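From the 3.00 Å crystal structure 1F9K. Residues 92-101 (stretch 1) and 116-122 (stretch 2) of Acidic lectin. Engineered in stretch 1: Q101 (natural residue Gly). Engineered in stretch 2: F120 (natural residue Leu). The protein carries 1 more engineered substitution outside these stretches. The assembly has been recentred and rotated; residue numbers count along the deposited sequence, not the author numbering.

Stretch 1 92-101: FFMVPPNSPQ
Stretch 2 (116-122) GDNAFAV

Residues 92-95 and 120-122 are neighbouring strands of one sheet, their axes 4.5 Å apart at closest approach and their N-to-C directions 174° apart, so the pairing is antiparallel. The register sets F92 beside V122, F93 beside A121 and M94 beside F120, and the alignment of nearest CA atoms continues with V95 beside A119. Backbone angles are those of extended chain: phi/psi is -108/128 at F92, -136/170 at F93, -139/136 at M94 and -152/152 at V95, against -142/147 at A119, -132/129 at F120, -145/153 at A121 and -116/107 at V122.

Four backbone hydrogen bonds fix this register, in two reciprocal pairs. F92 N donates to V122 O at 3.0 Å, and V122 N returns a bond to F92 O at 2.6 Å; M94 N donates to F120 O at 2.7 Å, with a more bent N-H...O angle of 140°, and F120 N donates to M94 O at 3.1 Å. These wide, hydrogen-bonded pairs separate the CA atoms of F92 and V122 by 5.1 Å and those of M94 and F120 by 5.2 Å. Between them lies the narrow, non-hydrogen-bonded pair, where the CA atoms of F93 and A121 approach to 4.0 Å. The carbonyls also receive CA-H...O contacts, with A121 CA to F92 O and F93 CA to F120 O both at 3.0 Å, and A119 CA to M94 O at 3.5 Å.

Side chains alternate between the faces. F92, M94, F120 and V122 share one buried face; the native apolar side chains F92, M94 and V122 suit it. F92 is t with chi2 83°, and its CD2 lies 4.2 Å from CG2 of V122, also t, which sits at the edge of the ring. F120, an engineered replacement for Leu, is likewise t with chi2 83°; its CD2 is 4.3 Å from M94 CG. The methionine (m, t, t; chi3 160°) is flexible and polarizable, and its SD stands 5.5 Å from the F120 ring centroid in an oblique sulfur-aromatic approach. Its end nevertheless leads away from the other stretch.

F93 and A121 occupy the other face. The small alanine methyl fits the narrow pair, with F93 CB 3.8 Å from A121 CB, while the p rotamer of F93 (chi2 -85°) leads its ring away. Beyond the bridges, V95, at chi1 -70° (m), places CG1 3.6 Å from A119 CB, an apolar contact between two compact side chains.

After V95 the first stretch becomes loop. P96 has phi/psi -56/149, and its ring, with no amide hydrogen to offer, brings CD to 3.0 Å from N118 O. P97 and N98 (phi/psi 56/47) lie out of reach, but the chain then returns: S99 CB is 4.3 Å from D117 CB, and P100 CG is 4.2 Å from that same D117 CB. The side chains of S99 and D117 are modelled only to CB. The contact between the stretches buries 472 Å² in all.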

ATOM      1  N   PHE A  92      12.688   9.227   5.486  1.00 37.41           N
ATOM      2  CA  PHE A  92      12.757   9.835   4.157  1.00 37.41           C
ATOM      3  C   PHE A  92      12.216  11.210   4.458  1.00 37.41           C
ATOM      4  O   PHE A  92      11.148  11.329   5.053  1.00 37.41           O
ATOM      5  CB  PHE A  92      11.840   9.136   3.150  1.00 38.27           C
ATOM      6  CG  PHE A  92      11.546   9.964   1.923  1.00 38.27           C
ATOM      7  CD1 PHE A  92      12.433   9.993   0.854  1.00 38.27           C
ATOM      8  CD2 PHE A  92      10.397  10.742   1.850  1.00 38.27           C
ATOM      9  CE1 PHE A  92      12.178  10.781  -0.266  1.00 38.27           C
ATOM     10  CE2 PHE A  92      10.138  11.533   0.731  1.00 38.27           C
ATOM     11  CZ  PHE A  92      11.029  11.550  -0.324  1.00 38.27           C
ATOM     12  N   PHE A  93      12.938  12.247   4.064  1.00 39.65           N
ATOM     13  CA  PHE A  93      12.477  13.582   4.377  1.00 39.65           C
ATOM     14  C   PHE A  93      12.599  14.558   3.228  1.00 39.65           C
ATOM     15  O   PHE A  93      13.215  14.264   2.210  1.00 39.65           O
ATOM     16  CB  PHE A  93      13.254  14.110   5.576  1.00 42.92           C
ATOM     17  CG  PHE A  93      14.714  14.277   5.307  1.00 42.92           C
ATOM     18  CD1 PHE A  93      15.589  13.206   5.457  1.00 42.92           C
ATOM     19  CD2 PHE A  93      15.211  15.486   4.839  1.00 42.92           C
ATOM     20  CE1 PHE A  93      16.942  13.341   5.139  1.00 42.92           C
ATOM     21  CE2 PHE A  93      16.556  15.627   4.521  1.00 42.92           C
ATOM     22  CZ  PHE A  93      17.423  14.555   4.668  1.00 42.92           C
ATOM     23  N   MET A  94      11.990  15.721   3.414  1.00 32.17           N
ATOM     24  CA  MET A  94      12.011  16.796   2.443  1.00 32.17           C
ATOM     25  C   MET A  94      12.181  18.069   3.250  1.00 32.17           C
ATOM     26  O   MET A  94      11.530  18.242   4.283  1.00 32.17           O
ATOM     27  CB  MET A  94      10.691  16.902   1.687  1.00 42.95           C
ATOM     28  CG  MET A  94      10.327  15.732   0.831  1.00 42.95           C
ATOM     29  SD  MET A  94       8.889  16.227  -0.125  1.00 38.77           S
ATOM     30  CE  MET A  94       8.950  15.024  -1.500  1.00 38.77           C
ATOM     31  N   VAL A  95      13.050  18.964   2.795  1.00 71.39           N
ATOM     32  CA  VAL A  95      13.255  20.228   3.493  1.00 71.39           C
ATOM     33  C   VAL A  95      13.691  21.301   2.517  1.00 71.39           C
ATOM     34  O   VAL A  95      14.284  21.009   1.476  1.00 71.39           O
ATOM     35  CB  VAL A  95      14.328  20.130   4.610  1.00 27.97           C
ATOM     36  CG1 VAL A  95      13.808  19.304   5.762  1.00 27.97           C
ATOM     37  CG2 VAL A  95      15.598  19.520   4.055  1.00 27.97           C
ATOM     38  N   PRO A  96      13.372  22.562   2.835  1.00 53.00           N
ATOM     39  CA  PRO A  96      13.736  23.692   1.991  1.00 53.00           C
ATOM     40  C   PRO A  96      15.238  23.648   1.819  1.00 53.00           C
ATOM     41  O   PRO A  96      15.952  23.181   2.713  1.00 53.00           O
ATOM     42  CB  PRO A  96      13.294  24.884   2.821  1.00 54.29           C
ATOM     43  CG  PRO A  96      12.094  24.357   3.515  1.00 54.29           C
ATOM     44  CD  PRO A  96      12.565  23.015   3.980  1.00 54.29           C
ATOM     45  N   PRO A  97      15.737  24.119   0.664  1.00 60.08           N
ATOM     46  CA  PRO A  97      17.167  24.140   0.360  1.00 60.08           C
ATOM     47  C   PRO A  97      17.946  24.996   1.340  1.00 60.08           C
ATOM     48  O   PRO A  97      17.471  26.052   1.777  1.00 60.08           O
ATOM     49  CB  PRO A  97      17.205  24.692  -1.054  1.00 52.54           C
ATOM     50  CG  PRO A  97      15.935  24.171  -1.634  1.00 52.54           C
ATOM     51  CD  PRO A  97      14.957  24.474  -0.530  1.00 52.54           C
ATOM     52  N   ASN A  98      19.141  24.525   1.690  1.00 52.54           N
ATOM     53  CA  ASN A  98      19.994  25.232   2.632  1.00 52.54           C
ATOM     54  C   ASN A  98      19.225  25.466   3.941  1.00 52.54           C
ATOM     55  O   ASN A  98      19.197  26.578   4.462  1.00 52.54           O
ATOM     56  CB  ASN A  98      20.462  26.576   2.021  1.00 72.27           C
ATOM     57  N   SER A  99      18.570  24.419   4.442  1.00 89.03           N
ATOM     58  CA  SER A  99      17.819  24.482   5.703  1.00 89.03           C
ATOM     59  C   SER A  99      18.618  23.632   6.696  1.00 89.03           C
ATOM     60  O   SER A  99      19.047  22.530   6.365  1.00 89.03           O
ATOM     61  CB  SER A  99      16.405  23.926   5.521  1.00 59.18           C
ATOM     62  N   PRO A 100      18.807  24.127   7.931  1.00 46.19           N
ATOM     63  CA  PRO A 100      19.545  23.536   9.067  1.00 46.19           C
ATOM     64  C   PRO A 100      19.336  22.059   9.388  1.00 46.19           C
ATOM     65  O   PRO A 100      18.220  21.554   9.333  1.00 46.19           O
ATOM     66  CB  PRO A 100      19.155  24.437  10.233  1.00 47.57           C
ATOM     67  CG  PRO A 100      17.767  24.869   9.866  1.00 47.57           C
ATOM     68  CD  PRO A 100      17.917  25.203   8.403  1.00 47.57           C
ATOM     69  N   GLN A 101      20.422  21.380   9.742  1.00 52.32           N
ATOM     70  CA  GLN A 101      20.386  19.955  10.060  1.00 52.32           C
ATOM     71  C   GLN A 101      19.601  19.687  11.351  1.00 52.32           C
ATOM     72  O   GLN A 101      19.655  20.492  12.286  1.00 52.32           O
ATOM     73  CB  GLN A 101      21.824  19.421  10.176  1.00  9.42           C
ATOM     74  N   GLY A 116      11.780  24.956  13.931  1.00 90.93           N
ATOM     75  CA  GLY A 116      12.749  25.730  13.179  1.00 90.93           C
ATOM     76  C   GLY A 116      12.541  25.801  11.683  1.00 90.93           C
ATOM     77  O   GLY A 116      12.366  26.890  11.142  1.00 90.93           O
ATOM     78  N   ASP A 117      12.561  24.651  11.015  1.00 60.65           N
ATOM     79  CA  ASP A 117      12.393  24.614   9.566  1.00 60.65           C
ATOM     80  C   ASP A 117      11.273  23.693   9.133  1.00 60.65           C
ATOM     81  O   ASP A 117      11.068  22.641   9.723  1.00 60.65           O
ATOM     82  CB  ASP A 117      13.697  24.182   8.896  1.00100.00           C
ATOM     83  N   ASN A 118      10.543  24.100   8.102  1.00 68.86           N
ATOM     84  CA  ASN A 118       9.470  23.271   7.603  1.00 68.86           C
ATOM     85  C   ASN A 118      10.132  21.996   7.138  1.00 68.86           C
ATOM     86  O   ASN A 118      11.075  22.024   6.348  1.00 68.86           O
ATOM     87  CB  ASN A 118       8.750  23.926   6.423  1.00 86.83           C
ATOM     88  CG  ASN A 118       7.930  25.129   6.832  1.00 86.83           C
ATOM     89  OD1 ASN A 118       7.108  25.061   7.751  1.00 86.83           O
ATOM     90  ND2 ASN A 118       8.137  26.241   6.140  1.00 86.83           N
ATOM     91  N   ALA A 119       9.654  20.874   7.651  1.00 32.54           N
ATOM     92  CA  ALA A 119      10.201  19.589   7.264  1.00 32.54           C
ATOM     93  C   ALA A 119       9.092  18.561   7.161  1.00 32.54           C
ATOM     94  O   ALA A 119       8.107  18.622   7.890  1.00 32.54           O
ATOM     95  CB  ALA A 119      11.241  19.134   8.275  1.00 20.98           C
ATOM     96  N   PHE A 120       9.262  17.625   6.240  1.00 16.40           N
ATOM     97  CA  PHE A 120       8.300  16.564   6.029  1.00 16.40           C
ATOM     98  C   PHE A 120       9.079  15.276   5.989  1.00 16.40           C
ATOM     99  O   PHE A 120      10.045  15.161   5.233  1.00 16.40           O
ATOM    100  CB  PHE A 120       7.578  16.722   4.702  1.00 27.78           C
ATOM    101  CG  PHE A 120       6.711  15.557   4.370  1.00 27.78           C
ATOM    102  CD1 PHE A 120       5.428  15.453   4.903  1.00 27.78           C
ATOM    103  CD2 PHE A 120       7.184  14.538   3.559  1.00 27.78           C
ATOM    104  CE1 PHE A 120       4.622  14.342   4.628  1.00 27.78           C
ATOM    105  CE2 PHE A 120       6.385  13.419   3.279  1.00 27.78           C
ATOM    106  CZ  PHE A 120       5.100  13.323   3.817  1.00 27.78           C
ATOM    107  N   ALA A 121       8.660  14.295   6.783  1.00 24.14           N
ATOM    108  CA  ALA A 121       9.383  13.036   6.802  1.00 24.14           C
ATOM    109  C   ALA A 121       8.522  11.814   6.990  1.00 24.14           C
ATOM    110  O   ALA A 121       7.439  11.883   7.564  1.00 24.14           O
ATOM    111  CB  ALA A 121      10.455  13.086   7.882  1.00 25.24           C
ATOM    112  N   VAL A 122       9.014  10.702   6.468  1.00 19.22           N
ATOM    113  CA  VAL A 122       8.344   9.419   6.601  1.00 19.22           C
ATOM    114  C   VAL A 122       9.313   8.571   7.417  1.00 19.22           C
ATOM    115  O   VAL A 122      10.359   8.122   6.924  1.00 19.22           O
ATOM    116  CB  VAL A 122       8.099   8.743   5.237  1.00  9.04           C
ATOM    117  CG1 VAL A 122       7.451   7.367   5.441  1.00  9.04           C
ATOM    118  CG2 VAL A 122       7.220   9.635   4.378  1.00  9.04           C
TER